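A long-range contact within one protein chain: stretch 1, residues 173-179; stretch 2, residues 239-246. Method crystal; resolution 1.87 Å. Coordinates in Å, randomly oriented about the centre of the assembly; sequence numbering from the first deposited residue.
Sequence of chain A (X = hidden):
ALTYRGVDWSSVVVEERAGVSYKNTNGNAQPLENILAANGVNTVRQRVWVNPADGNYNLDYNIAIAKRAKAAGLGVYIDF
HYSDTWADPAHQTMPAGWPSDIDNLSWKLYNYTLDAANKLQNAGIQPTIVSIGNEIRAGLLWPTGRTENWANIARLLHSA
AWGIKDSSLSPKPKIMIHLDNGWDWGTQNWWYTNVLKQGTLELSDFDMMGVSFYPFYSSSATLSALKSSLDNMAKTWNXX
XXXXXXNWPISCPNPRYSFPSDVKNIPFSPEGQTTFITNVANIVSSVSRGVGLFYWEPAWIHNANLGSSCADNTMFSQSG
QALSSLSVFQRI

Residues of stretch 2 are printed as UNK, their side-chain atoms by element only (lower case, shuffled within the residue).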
# COMPACT_ATOMS: atom_id res chain seq x y z
N PRO A 173 15.66 -2.01 3.09
CA PRO A 173 14.54 -1.68 2.20
C PRO A 173 14.45 -0.17 2.06
O PRO A 173 15.06 0.57 2.84
CB PRO A 173 13.35 -2.23 2.96
CG PRO A 173 13.72 -1.88 4.39
CD PRO A 173 15.19 -2.29 4.45
N LYS A 174 13.70 0.29 1.07
CA LYS A 174 13.48 1.71 0.91
C LYS A 174 12.39 2.01 1.94
O LYS A 174 11.44 1.24 2.10
CB LYS A 174 12.97 2.02 -0.50
CG LYS A 174 14.04 1.86 -1.57
CD LYS A 174 13.48 2.12 -2.96
CE LYS A 174 14.57 2.01 -4.03
NZ LYS A 174 14.00 2.14 -5.41
N ILE A 175 12.54 3.11 2.67
CA ILE A 175 11.56 3.47 3.69
C ILE A 175 10.53 4.42 3.11
O ILE A 175 10.86 5.46 2.54
CB ILE A 175 12.25 4.09 4.91
CG1 ILE A 175 13.23 3.08 5.51
CG2 ILE A 175 11.21 4.50 5.95
CD1 ILE A 175 14.10 3.63 6.62
N MET A 176 9.26 4.07 3.27
CA MET A 176 8.17 4.87 2.72
C MET A 176 7.18 5.42 3.73
O MET A 176 6.87 4.78 4.73
CB MET A 176 7.40 4.04 1.69
CG MET A 176 6.10 4.67 1.22
SD MET A 176 5.11 3.52 0.25
CE MET A 176 6.01 3.52 -1.28
N ILE A 177 6.70 6.63 3.45
CA ILE A 177 5.67 7.27 4.26
C ILE A 177 4.49 7.28 3.30
O ILE A 177 4.62 7.71 2.15
CB ILE A 177 6.05 8.71 4.67
CG1 ILE A 177 7.11 8.65 5.78
CG2 ILE A 177 4.82 9.46 5.17
CD1 ILE A 177 7.64 10.01 6.22
N HIS A 178 3.35 6.79 3.77
CA HIS A 178 2.16 6.65 2.95
C HIS A 178 0.95 7.46 3.44
O HIS A 178 0.47 7.27 4.55
CB HIS A 178 1.80 5.16 2.90
CG HIS A 178 0.48 4.86 2.24
ND1 HIS A 178 -0.22 3.70 2.50
CD2 HIS A 178 -0.25 5.55 1.34
CE1 HIS A 178 -1.34 3.70 1.79
NE2 HIS A 178 -1.37 4.81 1.07
N LEU A 179 0.47 8.35 2.57
CA LEU A 179 -0.70 9.18 2.84
C LEU A 179 -1.80 8.84 1.83
O LEU A 179 -1.52 8.36 0.73
CB LEU A 179 -0.34 10.67 2.70
CG LEU A 179 0.23 11.42 3.91
CD1 LEU A 179 1.27 10.59 4.62
CD2 LEU A 179 0.79 12.76 3.44
N UNK A 239 11.68 12.88 -3.61
CA UNK A 239 11.72 11.50 -3.13
C UNK A 239 11.11 10.60 -4.20
O UNK A 239 10.42 11.08 -5.09
c UNK A 239 12.85 11.40 -0.30
c UNK A 239 13.47 12.03 0.94
c UNK A 239 10.89 11.35 -1.85
n UNK A 239 14.80 11.42 1.24
c UNK A 239 11.50 12.02 -0.63
N UNK A 240 11.39 9.30 -4.14
CA UNK A 240 10.79 8.40 -5.13
C UNK A 240 9.31 8.39 -4.80
O UNK A 240 8.92 8.46 -3.64
c UNK A 240 13.24 5.49 -5.82
o UNK A 240 12.92 4.55 -5.07
o UNK A 240 13.89 5.32 -6.88
c UNK A 240 11.37 6.99 -5.02
c UNK A 240 12.83 6.90 -5.44
N UNK A 241 8.48 8.30 -5.83
CA UNK A 241 7.03 8.34 -5.64
C UNK A 241 6.30 7.13 -6.20
O UNK A 241 6.68 6.58 -7.23
c UNK A 241 6.48 9.63 -6.29
c UNK A 241 4.96 9.58 -6.37
c UNK A 241 6.82 12.14 -6.24
c UNK A 241 6.98 10.84 -5.51
N UNK A 242 5.23 6.74 -5.52
CA UNK A 242 4.44 5.60 -5.97
C UNK A 242 2.99 5.66 -5.53
O UNK A 242 2.66 6.18 -4.46
c UNK A 242 5.06 4.30 -5.47
N UNK A 243 2.12 5.12 -6.38
CA UNK A 243 0.70 5.02 -6.05
C UNK A 243 0.70 3.61 -5.48
O UNK A 243 0.90 2.64 -6.21
c UNK A 243 -1.61 4.68 -6.97
c UNK A 243 -0.18 5.08 -7.32
c UNK A 243 -0.16 6.50 -7.89
N UNK A 244 0.51 3.51 -4.17
CA UNK A 244 0.56 2.21 -3.50
C UNK A 244 -0.77 1.50 -3.31
O UNK A 244 -0.81 0.38 -2.81
c UNK A 244 2.68 2.92 -2.38
c UNK A 244 1.29 2.35 -2.15
c UNK A 244 0.52 3.26 -1.21
N UNK A 245 -1.85 2.16 -3.70
CA UNK A 245 -3.19 1.58 -3.62
C UNK A 245 -4.07 2.21 -4.69
O UNK A 245 -4.10 3.44 -4.81
c UNK A 245 -3.42 0.83 -1.16
o UNK A 245 -5.48 1.25 -0.03
c UNK A 245 -3.83 1.82 -2.25
c UNK A 245 -4.27 0.95 0.09
o UNK A 245 -3.73 0.74 1.20
N UNK A 246 -4.76 1.38 -5.46
CA UNK A 246 -5.68 1.87 -6.49
C UNK A 246 -6.58 0.72 -6.92
O UNK A 246 -6.24 -0.46 -6.75
c UNK A 246 -4.30 1.35 -8.55
c UNK A 246 -4.92 2.46 -7.71
o UNK A 246 -5.84 3.20 -8.53

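Position 239 carries four carbons in an unbranched row that ends in a nitrogen, and the side chain is out of reach of stretch 1. The composition fits lysine, so this is Lys239, a residue with no part in the contact.

At position 240 the side chain holds three carbons, the third bonded to two oxygens, which defines a carboxylate. One of the oxygens lies 2.7 Å from Lys174 NZ. Two carbons before the carboxyl carbon make this Glu240, and the short distance between opposite charges marks a salt bridge that includes a hydrogen bond from Lys174 NZ to Glu240 OE1. Lys174 reaches it with chi2, chi3 and chi4 all t, a fully extended chain.

Position 241 has four carbons, forked at the first, with one arm two carbons long. Its CA-to-CB bond points away from stretch 1, and the side chain is well clear of it. The fork identifies Ile241.

At position 242 the side chain is a single carbon, CB, 4.4 Å from Met176 CE in a loose apolar contact, with CA-to-CB sideways to stretch 1; one carbon means Ala242.

Position 243 shows one carbon bearing two more and no heteroatom. Its CA-to-CB bond points away, and the side chain is well clear of stretch 1. Beta branching with three carbons gives Val243.

The same three-carbon fork recurs at position 244, now pointing toward stretch 1. One methyl lies 3.6 Å from Met176 CE and the other 3.3 Å from His178 NE2. This is Val244, with chi1 at -57° (m). Its CG2 stands 3.4 Å from the centroid of the His178 ring and 14° off the ring normal, the geometry of a CH-pi contact over the face.

Position 245 again has three carbons, the last carrying two oxygens, one of which lies 3.8 Å from His178 CE1, at the ring edge near its plane. This is Glu245; OE2 is the oxygen at the ring, and both carboxylate oxygens are hydrogen-bonded elsewhere in the structure.

At position 246, one carbon bears an oxygen and a carbon, out of reach of stretch 1; this is Thr246.

The strand axes approach to 8.8 Å with their N-to-C directions 58° apart, and no backbone hydrogen bond joins the stretches, so side chains span the gap. Lys174, Met176 and His178 alternate with residues that make no contact. Lys174 forms a charged pair with Glu240, and Val244 serves both Met176, through CG1, and the His178 ring, with CG2 over one face and Glu245 OE2 at the edge. The two stretches together bury 267 Å², both sides summed, with Val244 the residue most covered.

Stretch 2 (239-246) KEIAVVET
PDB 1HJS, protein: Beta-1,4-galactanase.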